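Local atomic coordinates of Beta/alpha-amylase (Paenibacillus polymyxa, PDB entry 3VOC), a protein that hydrolyses alpha-1,4-glucosidic linkages of starch, its beta-amylase part, the domain described here, removing maltose units from the non-reducing chain ends. Residues 57-68 / 143-151; 110-120 / 166-174. All coordinates share one frame; numbering follows the deposited sequence.

Contact 1 of 2, residues 57-68 / 143-151; sequences WSYYKTYANAVK and NFAGYKSII
Trp57, just ahead of helix 58-69, meets both Asn143 and Phe144. The CB of Asn143 lies over the indole's five-membered ring, 4.1 Å from its centroid, a CH-pi contact, while Phe144 turns its edge to the six-membered ring in an offset edge-to-face pair with planes at 81°. The indole N-H is not spent here: NE1 bonds to Ser139, one turn back on helix 127-144. Tyr60 adds its CB, 3.9 Å from Phe144 CZ, and its backbone carbonyl meets the edge of the same ring; its hydroxyl leads off to the backbone of Trp43. Lys61 CG rests 3.8 Å from Phe144 CZ, and the chain, extended beyond CG, carries NZ to OD1 of Asn143 at 2.9 Å, in the carbonyl plane and on a lone pair. A long aliphatic chain with a charged end suits this border position, where a water also takes a bond from NZ. The small Ala64 leaves room for the ring of Tyr147, whose CE1 lies 3.8 Å from the alanine CB, which also borders Phe144 and Ile150. At Asn65, CG beside the backbone N (chi1 -76°) brings the end of the side chain nearer Tyr147, and OD1 accepts a short 2.6 Å bond from Tyr147 OH, which stands above the amide carbonyl plane. Lys68 closes the row with its CG, 3.9 Å from CG2 of Ile150. Tyr60, Lys61, Ala64, Asn65 and Lys68 form one stripe along the helix. It packs against the end of helix 127-144 and the 3-10 turns that lead to strand 153-156, on the outside of a TIM barrel.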
loop_
_atom_site.group_PDB
_atom_site.type_symbol
_atom_site.label_atom_id
_atom_site.label_comp_id
_atom_site.label_asym_id
_atom_site.label_seq_id
_atom_site.Cartn_x
_atom_site.Cartn_y
_atom_site.Cartn_z
ATOM N N TRP A 57 -22.196 1.670 7.460
ATOM C CA TRP A 57 -21.069 1.679 8.387
ATOM C C TRP A 57 -21.317 0.825 9.626
ATOM O O TRP A 57 -20.459 0.783 10.514
ATOM C CB TRP A 57 -20.737 3.119 8.818
ATOM C CG TRP A 57 -20.263 3.998 7.692
ATOM C CD1 TRP A 57 -20.977 4.981 7.064
ATOM C CD2 TRP A 57 -18.973 3.982 7.067
ATOM N NE1 TRP A 57 -20.207 5.584 6.097
ATOM C CE2 TRP A 57 -18.973 4.990 6.080
ATOM C CE3 TRP A 57 -17.806 3.231 7.263
ATOM C CZ2 TRP A 57 -17.858 5.255 5.276
ATOM C CZ3 TRP A 57 -16.702 3.491 6.470
ATOM C CH2 TRP A 57 -16.734 4.491 5.486
ATOM N N SER A 58 -22.469 0.142 9.699
ATOM C CA SER A 58 -22.898 -0.476 10.975
ATOM C C SER A 58 -21.919 -1.543 11.488
ATOM O O SER A 58 -21.593 -1.576 12.667
ATOM C CB SER A 58 -24.327 -1.041 10.900
ATOM O OG SER A 58 -24.440 -2.033 9.891
ATOM N N TYR A 59 -21.430 -2.393 10.599
ATOM C CA TYR A 59 -20.426 -3.384 11.002
ATOM C C TYR A 59 -19.159 -2.739 11.601
ATOM O O TYR A 59 -18.614 -3.223 12.599
ATOM C CB TYR A 59 -20.083 -4.303 9.834
ATOM C CG TYR A 59 -18.862 -5.172 10.064
ATOM C CD1 TYR A 59 -18.950 -6.346 10.809
ATOM C CD2 TYR A 59 -17.622 -4.831 9.506
ATOM C CE1 TYR A 59 -17.826 -7.157 11.015
ATOM C CE2 TYR A 59 -16.500 -5.645 9.689
ATOM C CZ TYR A 59 -16.611 -6.804 10.445
ATOM O OH TYR A 59 -15.504 -7.607 10.638
ATOM N N TYR A 60 -18.683 -1.658 10.998
ATOM C CA TYR A 60 -17.480 -1.018 11.516
ATOM C C TYR A 60 -17.712 -0.205 12.778
ATOM O O TYR A 60 -16.803 -0.036 13.577
ATOM C CB TYR A 60 -16.755 -0.212 10.434
ATOM C CG TYR A 60 -16.055 -1.127 9.472
ATOM C CD1 TYR A 60 -14.941 -1.865 9.885
ATOM C CD2 TYR A 60 -16.524 -1.296 8.149
ATOM C CE1 TYR A 60 -14.294 -2.733 9.010
ATOM C CE2 TYR A 60 -15.863 -2.168 7.248
ATOM C CZ TYR A 60 -14.755 -2.879 7.697
ATOM O OH TYR A 60 -14.081 -3.746 6.866
ATOM N N LYS A 61 -18.934 0.276 12.975
ATOM C CA LYS A 61 -19.278 0.906 14.251
ATOM C C LYS A 61 -19.261 -0.168 15.347
ATOM O O LYS A 61 -18.709 0.045 16.424
ATOM C CB LYS A 61 -20.626 1.627 14.169
ATOM C CG LYS A 61 -20.534 3.015 13.535
ATOM C CD LYS A 61 -21.899 3.548 13.134
ATOM C CE LYS A 61 -21.798 5.005 12.617
ATOM N NZ LYS A 61 -22.985 5.377 11.743
ATOM N N THR A 62 -19.809 -1.345 15.050
ATOM C CA THR A 62 -19.731 -2.474 15.989
ATOM C C THR A 62 -18.280 -2.862 16.296
ATOM O O THR A 62 -17.910 -3.087 17.459
ATOM C CB THR A 62 -20.494 -3.697 15.451
ATOM O OG1 THR A 62 -21.851 -3.322 15.173
ATOM C CG2 THR A 62 -20.485 -4.835 16.470
ATOM N N TYR A 63 -17.484 -2.988 15.236
ATOM C CA TYR A 63 -16.071 -3.306 15.355
ATOM C C TYR A 63 -15.381 -2.265 16.235
ATOM O O TYR A 63 -14.722 -2.617 17.223
ATOM C CB TYR A 63 -15.471 -3.320 13.953
ATOM C CG TYR A 63 -14.094 -3.908 13.803
ATOM C CD1 TYR A 63 -13.869 -4.938 12.889
ATOM C CD2 TYR A 63 -12.999 -3.418 14.537
ATOM C CE1 TYR A 63 -12.590 -5.474 12.707
ATOM C CE2 TYR A 63 -11.709 -3.960 14.364
ATOM C CZ TYR A 63 -11.516 -4.978 13.440
ATOM O OH TYR A 63 -10.251 -5.512 13.228
ATOM N N ALA A 64 -15.562 -0.989 15.899
ATOM C CA ALA A 64 -14.945 0.088 16.659
ATOM C C ALA A 64 -15.408 0.098 18.114
ATOM O O ALA A 64 -14.600 0.332 19.023
ATOM C CB ALA A 64 -15.179 1.460 15.993
ATOM N N ASN A 65 -16.701 -0.159 18.330
ATOM C CA ASN A 65 -17.246 -0.282 19.694
ATOM C C ASN A 65 -16.547 -1.364 20.517
ATOM O O ASN A 65 -16.238 -1.147 21.682
ATOM C CB ASN A 65 -18.744 -0.584 19.659
ATOM C CG ASN A 65 -19.578 0.629 19.312
ATOM O OD1 ASN A 65 -19.074 1.747 19.281
ATOM N ND2 ASN A 65 -20.868 0.409 19.026
ATOM N N ALA A 66 -16.324 -2.535 19.913
ATOM C CA ALA A 66 -15.619 -3.637 20.590
ATOM C C ALA A 66 -14.181 -3.226 20.964
ATOM O O ALA A 66 -13.714 -3.453 22.102
ATOM C CB ALA A 66 -15.624 -4.910 19.722
ATOM N N VAL A 67 -13.496 -2.594 20.016
ATOM C CA VAL A 67 -12.114 -2.136 20.233
ATOM C C VAL A 67 -12.076 -1.111 21.388
ATOM O O VAL A 67 -11.267 -1.238 22.311
ATOM C CB VAL A 67 -11.466 -1.602 18.919
ATOM C CG1 VAL A 67 -10.129 -0.870 19.192
ATOM C CG2 VAL A 67 -11.251 -2.747 17.926
ATOM N N LYS A 68 -12.990 -0.139 21.343
ATOM C CA LYS A 68 -13.129 0.878 22.397
ATOM C C LYS A 68 -13.411 0.266 23.774
ATOM O O LYS A 68 -12.797 0.643 24.768
ATOM C CB LYS A 68 -14.282 1.821 22.047
ATOM C CG LYS A 68 -14.512 2.901 23.088
ATOM C CD LYS A 68 -15.675 3.784 22.695
ATOM C CE LYS A 68 -15.859 4.866 23.736
ATOM N NZ LYS A 68 -16.591 4.351 24.943
ATOM N N ASN A 143 -19.506 9.809 9.903
ATOM C CA ASN A 143 -20.015 8.696 10.702
ATOM C C ASN A 143 -19.192 8.344 11.936
ATOM O O ASN A 143 -19.720 7.775 12.906
ATOM C CB ASN A 143 -20.211 7.462 9.833
ATOM C CG ASN A 143 -21.480 7.545 9.017
ATOM O OD1 ASN A 143 -22.517 7.049 9.435
ATOM N ND2 ASN A 143 -21.409 8.199 7.868
ATOM N N PHE A 144 -17.908 8.684 11.895
ATOM C CA PHE A 144 -16.996 8.315 12.962
ATOM C C PHE A 144 -16.441 9.467 13.786
ATOM O O PHE A 144 -15.586 9.248 14.654
ATOM C CB PHE A 144 -15.895 7.409 12.412
ATOM C CG PHE A 144 -16.394 6.030 12.081
ATOM C CD1 PHE A 144 -16.271 4.992 12.997
ATOM C CD2 PHE A 144 -17.043 5.781 10.865
ATOM C CE1 PHE A 144 -16.752 3.719 12.696
ATOM C CE2 PHE A 144 -17.528 4.502 10.564
ATOM C CZ PHE A 144 -17.385 3.483 11.475
ATOM N N ALA A 145 -16.937 10.676 13.528
ATOM C CA ALA A 145 -16.584 11.874 14.299
ATOM C C ALA A 145 -16.769 11.655 15.808
ATOM O O ALA A 145 -15.943 12.099 16.606
ATOM C CB ALA A 145 -17.413 13.086 13.817
ATOM N N GLY A 146 -17.835 10.947 16.193
ATOM C CA GLY A 146 -18.082 10.634 17.618
ATOM C C GLY A 146 -17.093 9.639 18.234
ATOM O O GLY A 146 -17.121 9.386 19.435
ATOM N N TYR A 147 -16.222 9.070 17.404
ATOM C CA TYR A 147 -15.193 8.130 17.857
ATOM C C TYR A 147 -13.813 8.787 17.876
ATOM O O TYR A 147 -12.779 8.099 17.933
ATOM C CB TYR A 147 -15.128 6.931 16.905
ATOM C CG TYR A 147 -16.297 5.988 17.008
ATOM C CD1 TYR A 147 -16.222 4.855 17.811
ATOM C CD2 TYR A 147 -17.479 6.224 16.302
ATOM C CE1 TYR A 147 -17.288 3.978 17.917
ATOM C CE2 TYR A 147 -18.559 5.346 16.400
ATOM C CZ TYR A 147 -18.448 4.219 17.204
ATOM O OH TYR A 147 -19.506 3.337 17.328
ATOM N N LYS A 148 -13.786 10.116 17.824
ATOM C CA LYS A 148 -12.515 10.853 17.666
ATOM C C LYS A 148 -11.449 10.467 18.709
ATOM O O LYS A 148 -10.286 10.234 18.364
ATOM C CB LYS A 148 -12.784 12.367 17.635
ATOM C CG LYS A 148 -11.593 13.234 17.890
ATOM C CD LYS A 148 -12.009 14.678 18.101
ATOM C CE LYS A 148 -10.793 15.525 18.457
ATOM N NZ LYS A 148 -10.111 15.990 17.237
ATOM N N SER A 149 -11.853 10.345 19.974
ATOM C CA SER A 149 -10.894 10.057 21.038
ATOM C C SER A 149 -10.203 8.685 20.939
ATOM O O SER A 149 -9.158 8.483 21.555
ATOM C CB SER A 149 -11.545 10.163 22.409
ATOM O OG SER A 149 -12.363 9.037 22.674
ATOM N N ILE A 150 -10.772 7.744 20.199
ATOM C CA ILE A 150 -10.117 6.434 20.089
ATOM C C ILE A 150 -9.291 6.234 18.812
ATOM O O ILE A 150 -8.616 5.207 18.668
ATOM C CB ILE A 150 -11.104 5.259 20.289
ATOM C CG1 ILE A 150 -11.968 5.051 19.038
ATOM C CG2 ILE A 150 -11.929 5.468 21.596
ATOM C CD1 ILE A 150 -12.617 3.671 18.955
ATOM N N ILE A 151 -9.351 7.196 17.890
ATOM C CA ILE A 151 -8.636 7.089 16.607
ATOM C C ILE A 151 -7.383 7.973 16.646
ATOM O O ILE A 151 -7.480 9.194 16.586
ATOM C CB ILE A 151 -9.552 7.444 15.408
ATOM C CG1 ILE A 151 -10.730 6.466 15.319
ATOM C CG2 ILE A 151 -8.756 7.457 14.082
ATOM C CD1 ILE A 151 -11.768 6.836 14.275
HETATM O O HOH W 1 -23.061 8.250 13.056
#

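Contact 2 of 2, residues 110-120 / 166-174; sequences FKDESGYANSE and YPSYYPAAG
Pro167 CD lies over the centre of the Phe110 ring, 3.6 Å from its centroid, while Tyr166 meets that phenyl rim to rim, planes at 87°. On a face of Tyr170 sits the amide nitrogen of Asn118, 3.2 Å above the ring plane; Tyr116 OH comes to the same ring's edge, and Glu120 OE1 lies beside it, 3.2 Å from Tyr170 CD1. With CG anti to the backbone N (chi1 -175°), Tyr116 reaches across, Ala173 CB over one face 3.8 Å from its centroid and Ala172 CB against its hydroxyl. A serine here would probably leave Ala173 without its aromatic cover and open a gap beside Tyr170.

Asn118 is fixed from both ends: OD1 accepts from Glu120 N in an Asx turn, and ND2 donates to Glu120 OE1 at 3.0 Å, which holds ND2 over the ring, the amide plane tilted 64° from it. Asp112 OD1 takes Ser114 N and Tyr116 N from opposite faces, bracing the turn. Tyr170 OH bonds to Asn86. No direct hydrogen bond joins the segments; four waters do, one through a weak bond from Asn118. Polar groups thus shape the 110-120 hairpin and its exit, yet also pack on Tyr170 and Pro167.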
loop_
_atom_site.group_PDB
_atom_site.type_symbol
_atom_site.label_atom_id
_atom_site.label_comp_id
_atom_site.label_asym_id
_atom_site.label_seq_id
_atom_site.Cartn_x
_atom_site.Cartn_y
_atom_site.Cartn_z
ATOM N N PHE A 110 -6.391 -1.568 -14.749
ATOM C CA PHE A 110 -4.995 -1.705 -15.156
ATOM C C PHE A 110 -4.912 -2.853 -16.134
ATOM O O PHE A 110 -5.637 -3.828 -16.006
ATOM C CB PHE A 110 -4.109 -2.021 -13.951
ATOM C CG PHE A 110 -4.114 -0.951 -12.879
ATOM C CD1 PHE A 110 -3.187 0.090 -12.909
ATOM C CD2 PHE A 110 -5.023 -1.014 -11.817
ATOM C CE1 PHE A 110 -3.182 1.075 -11.908
ATOM C CE2 PHE A 110 -5.028 -0.042 -10.807
ATOM C CZ PHE A 110 -4.095 1.001 -10.847
ATOM N N LYS A 111 -4.032 -2.740 -17.121
ATOM C CA LYS A 111 -3.793 -3.844 -18.024
ATOM C C LYS A 111 -2.287 -4.065 -18.112
ATOM O O LYS A 111 -1.518 -3.108 -18.181
ATOM C CB LYS A 111 -4.418 -3.521 -19.385
ATOM C CG LYS A 111 -4.449 -4.649 -20.383
ATOM C CD LYS A 111 -5.493 -4.401 -21.494
ATOM C CE LYS A 111 -6.924 -4.630 -21.012
ATOM N NZ LYS A 111 -7.899 -4.777 -22.138
ATOM N N ASP A 112 -1.875 -5.323 -18.083
ATOM C CA ASP A 112 -0.461 -5.652 -18.096
ATOM C C ASP A 112 0.132 -5.844 -19.492
ATOM O O ASP A 112 -0.556 -5.667 -20.487
ATOM C CB ASP A 112 -0.152 -6.832 -17.154
ATOM C CG ASP A 112 -0.538 -8.203 -17.717
ATOM O OD1 ASP A 112 -0.889 -8.352 -18.905
ATOM O OD2 ASP A 112 -0.446 -9.166 -16.935
ATOM N N GLU A 113 1.424 -6.190 -19.534
ATOM C CA GLU A 113 2.173 -6.380 -20.777
ATOM C C GLU A 113 1.544 -7.400 -21.726
ATOM O O GLU A 113 1.746 -7.313 -22.935
ATOM C CB GLU A 113 3.615 -6.798 -20.464
ATOM C CG GLU A 113 4.399 -5.759 -19.647
ATOM C CD GLU A 113 5.771 -6.256 -19.254
ATOM O OE1 GLU A 113 6.322 -7.151 -19.946
ATOM O OE2 GLU A 113 6.306 -5.743 -18.267
ATOM N N SER A 114 0.774 -8.343 -21.180
ATOM C CA SER A 114 0.134 -9.402 -21.976
ATOM C C SER A 114 -1.373 -9.198 -22.200
ATOM O O SER A 114 -2.056 -10.088 -22.724
ATOM C CB SER A 114 0.377 -10.770 -21.318
ATOM O OG SER A 114 1.761 -10.970 -21.061
ATOM N N GLY A 115 -1.894 -8.045 -21.785
ATOM C CA GLY A 115 -3.307 -7.739 -21.960
ATOM C C GLY A 115 -4.209 -8.167 -20.801
ATOM O O GLY A 115 -5.426 -8.013 -20.881
ATOM N N TYR A 116 -3.633 -8.683 -19.715
ATOM C CA TYR A 116 -4.454 -9.078 -18.569
ATOM C C TYR A 116 -4.979 -7.866 -17.794
ATOM O O TYR A 116 -4.195 -7.012 -17.369
ATOM C CB TYR A 116 -3.704 -10.034 -17.632
ATOM C CG TYR A 116 -4.584 -10.545 -16.507
ATOM C CD1 TYR A 116 -5.338 -11.711 -16.657
ATOM C CD2 TYR A 116 -4.681 -9.840 -15.303
ATOM C CE1 TYR A 116 -6.162 -12.172 -15.620
ATOM C CE2 TYR A 116 -5.486 -10.281 -14.275
ATOM C CZ TYR A 116 -6.227 -11.447 -14.437
ATOM O OH TYR A 116 -7.033 -11.856 -13.409
ATOM N N ALA A 117 -6.303 -7.814 -17.604
ATOM C CA ALA A 117 -6.959 -6.682 -16.933
ATOM C C ALA A 117 -7.084 -6.948 -15.432
ATOM O O ALA A 117 -7.548 -8.025 -15.021
ATOM C CB ALA A 117 -8.336 -6.410 -17.538
ATOM N N ASN A 118 -6.682 -5.975 -14.627
ATOM C CA ASN A 118 -6.690 -6.111 -13.164
ATOM C C ASN A 118 -7.578 -5.018 -12.563
ATOM O O ASN A 118 -7.531 -3.870 -12.998
ATOM C CB ASN A 118 -5.237 -6.094 -12.632
ATOM C CG ASN A 118 -5.144 -6.099 -11.093
ATOM O OD1 ASN A 118 -5.593 -5.162 -10.437
ATOM N ND2 ASN A 118 -4.506 -7.135 -10.527
ATOM N N SER A 119 -8.428 -5.389 -11.603
ATOM C CA SER A 119 -9.347 -4.432 -10.967
ATOM C C SER A 119 -9.192 -4.437 -9.440
ATOM O O SER A 119 -10.162 -4.273 -8.717
ATOM C CB SER A 119 -10.791 -4.769 -11.357
ATOM O OG SER A 119 -11.108 -6.069 -10.881
ATOM N N GLU A 120 -7.966 -4.625 -8.951
ATOM C CA GLU A 120 -7.694 -4.619 -7.500
ATOM C C GLU A 120 -7.947 -3.266 -6.845
ATOM O O GLU A 120 -8.235 -3.191 -5.654
ATOM C CB GLU A 120 -6.249 -5.019 -7.230
ATOM C CG GLU A 120 -5.964 -6.510 -7.307
ATOM C CD GLU A 120 -4.553 -6.790 -6.844
ATOM O OE1 GLU A 120 -3.638 -6.762 -7.705
ATOM O OE2 GLU A 120 -4.350 -6.966 -5.624
ATOM N N TYR A 166 1.365 -0.206 -8.555
ATOM C CA TYR A 166 0.586 -0.860 -9.597
ATOM C C TYR A 166 0.337 -2.309 -9.215
ATOM O O TYR A 166 1.073 -2.840 -8.400
ATOM C CB TYR A 166 1.345 -0.817 -10.913
ATOM C CG TYR A 166 1.421 0.580 -11.491
ATOM C CD1 TYR A 166 0.375 1.081 -12.279
ATOM C CD2 TYR A 166 2.535 1.392 -11.265
ATOM C CE1 TYR A 166 0.421 2.361 -12.817
ATOM C CE2 TYR A 166 2.596 2.689 -11.792
ATOM C CZ TYR A 166 1.531 3.160 -12.578
ATOM O OH TYR A 166 1.573 4.423 -13.134
ATOM N N PRO A 167 -0.688 -2.956 -9.810
ATOM C CA PRO A 167 -0.964 -4.365 -9.527
ATOM C C PRO A 167 -0.031 -5.275 -10.345
ATOM O O PRO A 167 -0.482 -6.090 -11.160
ATOM C CB PRO A 167 -2.408 -4.527 -9.983
ATOM C CG PRO A 167 -2.513 -3.578 -11.165
ATOM C CD PRO A 167 -1.722 -2.364 -10.692
ATOM N N SER A 168 1.260 -5.133 -10.096
ATOM C CA SER A 168 2.286 -5.630 -11.004
ATOM C C SER A 168 2.551 -7.119 -10.857
ATOM O O SER A 168 3.050 -7.743 -11.790
ATOM C CB SER A 168 3.581 -4.852 -10.780
ATOM O OG SER A 168 3.964 -4.939 -9.417
ATOM N N TYR A 169 2.249 -7.670 -9.685
ATOM C CA TYR A 169 2.411 -9.106 -9.459
ATOM C C TYR A 169 1.086 -9.699 -8.962
ATOM O O TYR A 169 0.542 -9.280 -7.934
ATOM C CB TYR A 169 3.607 -9.396 -8.523
ATOM C CG TYR A 169 3.389 -9.019 -7.059
ATOM C CD1 TYR A 169 3.596 -7.708 -6.595
ATOM C CD2 TYR A 169 2.974 -9.985 -6.142
ATOM C CE1 TYR A 169 3.376 -7.385 -5.236
ATOM C CE2 TYR A 169 2.764 -9.682 -4.812
ATOM C CZ TYR A 169 2.966 -8.390 -4.361
ATOM O OH TYR A 169 2.746 -8.141 -3.030
ATOM N N TYR A 170 0.568 -10.676 -9.704
ATOM C CA TYR A 170 -0.815 -11.116 -9.509
ATOM C C TYR A 170 -0.949 -12.563 -9.970
ATOM O O TYR A 170 -0.838 -12.844 -11.176
ATOM C CB TYR A 170 -1.753 -10.211 -10.306
ATOM C CG TYR A 170 -3.213 -10.221 -9.888
ATOM C CD1 TYR A 170 -3.593 -9.886 -8.586
ATOM C CD2 TYR A 170 -4.221 -10.500 -10.822
ATOM C CE1 TYR A 170 -4.935 -9.873 -8.214
ATOM C CE2 TYR A 170 -5.572 -10.495 -10.455
ATOM C CZ TYR A 170 -5.919 -10.174 -9.155
ATOM O OH TYR A 170 -7.247 -10.122 -8.782
ATOM N N PRO A 171 -1.170 -13.486 -9.010
ATOM C CA PRO A 171 -1.252 -14.919 -9.334
ATOM C C PRO A 171 -2.212 -15.201 -10.489
ATOM O O PRO A 171 -1.874 -15.973 -11.395
ATOM C CB PRO A 171 -1.737 -15.549 -8.026
ATOM C CG PRO A 171 -1.117 -14.662 -6.952
ATOM C CD PRO A 171 -1.147 -13.242 -7.551
ATOM N N ALA A 172 -3.375 -14.543 -10.498
ATOM C CA ALA A 172 -4.372 -14.811 -11.528
ATOM C C ALA A 172 -3.948 -14.364 -12.916
ATOM O O ALA A 172 -4.517 -14.824 -13.908
ATOM C CB ALA A 172 -5.754 -14.225 -11.143
ATOM N N ALA A 173 -2.943 -13.482 -12.993
ATOM C CA ALA A 173 -2.346 -13.077 -14.263
ATOM C C ALA A 173 -1.193 -13.993 -14.691
ATOM O O ALA A 173 -0.539 -13.730 -15.695
ATOM C CB ALA A 173 -1.863 -11.617 -14.184
ATOM N N GLY A 174 -0.943 -15.056 -13.932
ATOM C CA GLY A 174 0.143 -16.004 -14.249
ATOM C C GLY A 174 1.417 -15.825 -13.423
ATOM O O GLY A 174 2.404 -16.553 -13.610
HETATM O O HOH W 2 -0.190 -11.652 -17.661
HETATM O O HOH W 3 -2.171 -7.729 -12.679
HETATM O O HOH W 4 -8.469 -8.082 -10.474
HETATM O O HOH W 5 -0.948 -6.919 -7.539
#

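In the fold
Contact 1 and contact 2 lie about 35 Å apart between centres and about 14 Å between nearest atoms. Their segments alternate along the chain: helix 127-144, whose end enters contact 1, follows the hairpin of contact 2. Contact 1 packs outside the barrel, yet the side chain of Trp57 is about 10 Å from the calcium ion bound by Glu48, Asp52, Asn53, Gln132 and Glu135. Contact 2 joins a beta hairpin to the loop after strand 153-156. Side chain to side chain, Tyr60 is about 5 Å from Asp41, Tyr170 about 5 Å from Asp89 and Glu120 about 6 Å from His81; Asp41, Asp89 and His81 probably bind substrate. Segment 166-174 follows closely on Glu163, the predicted proton donor.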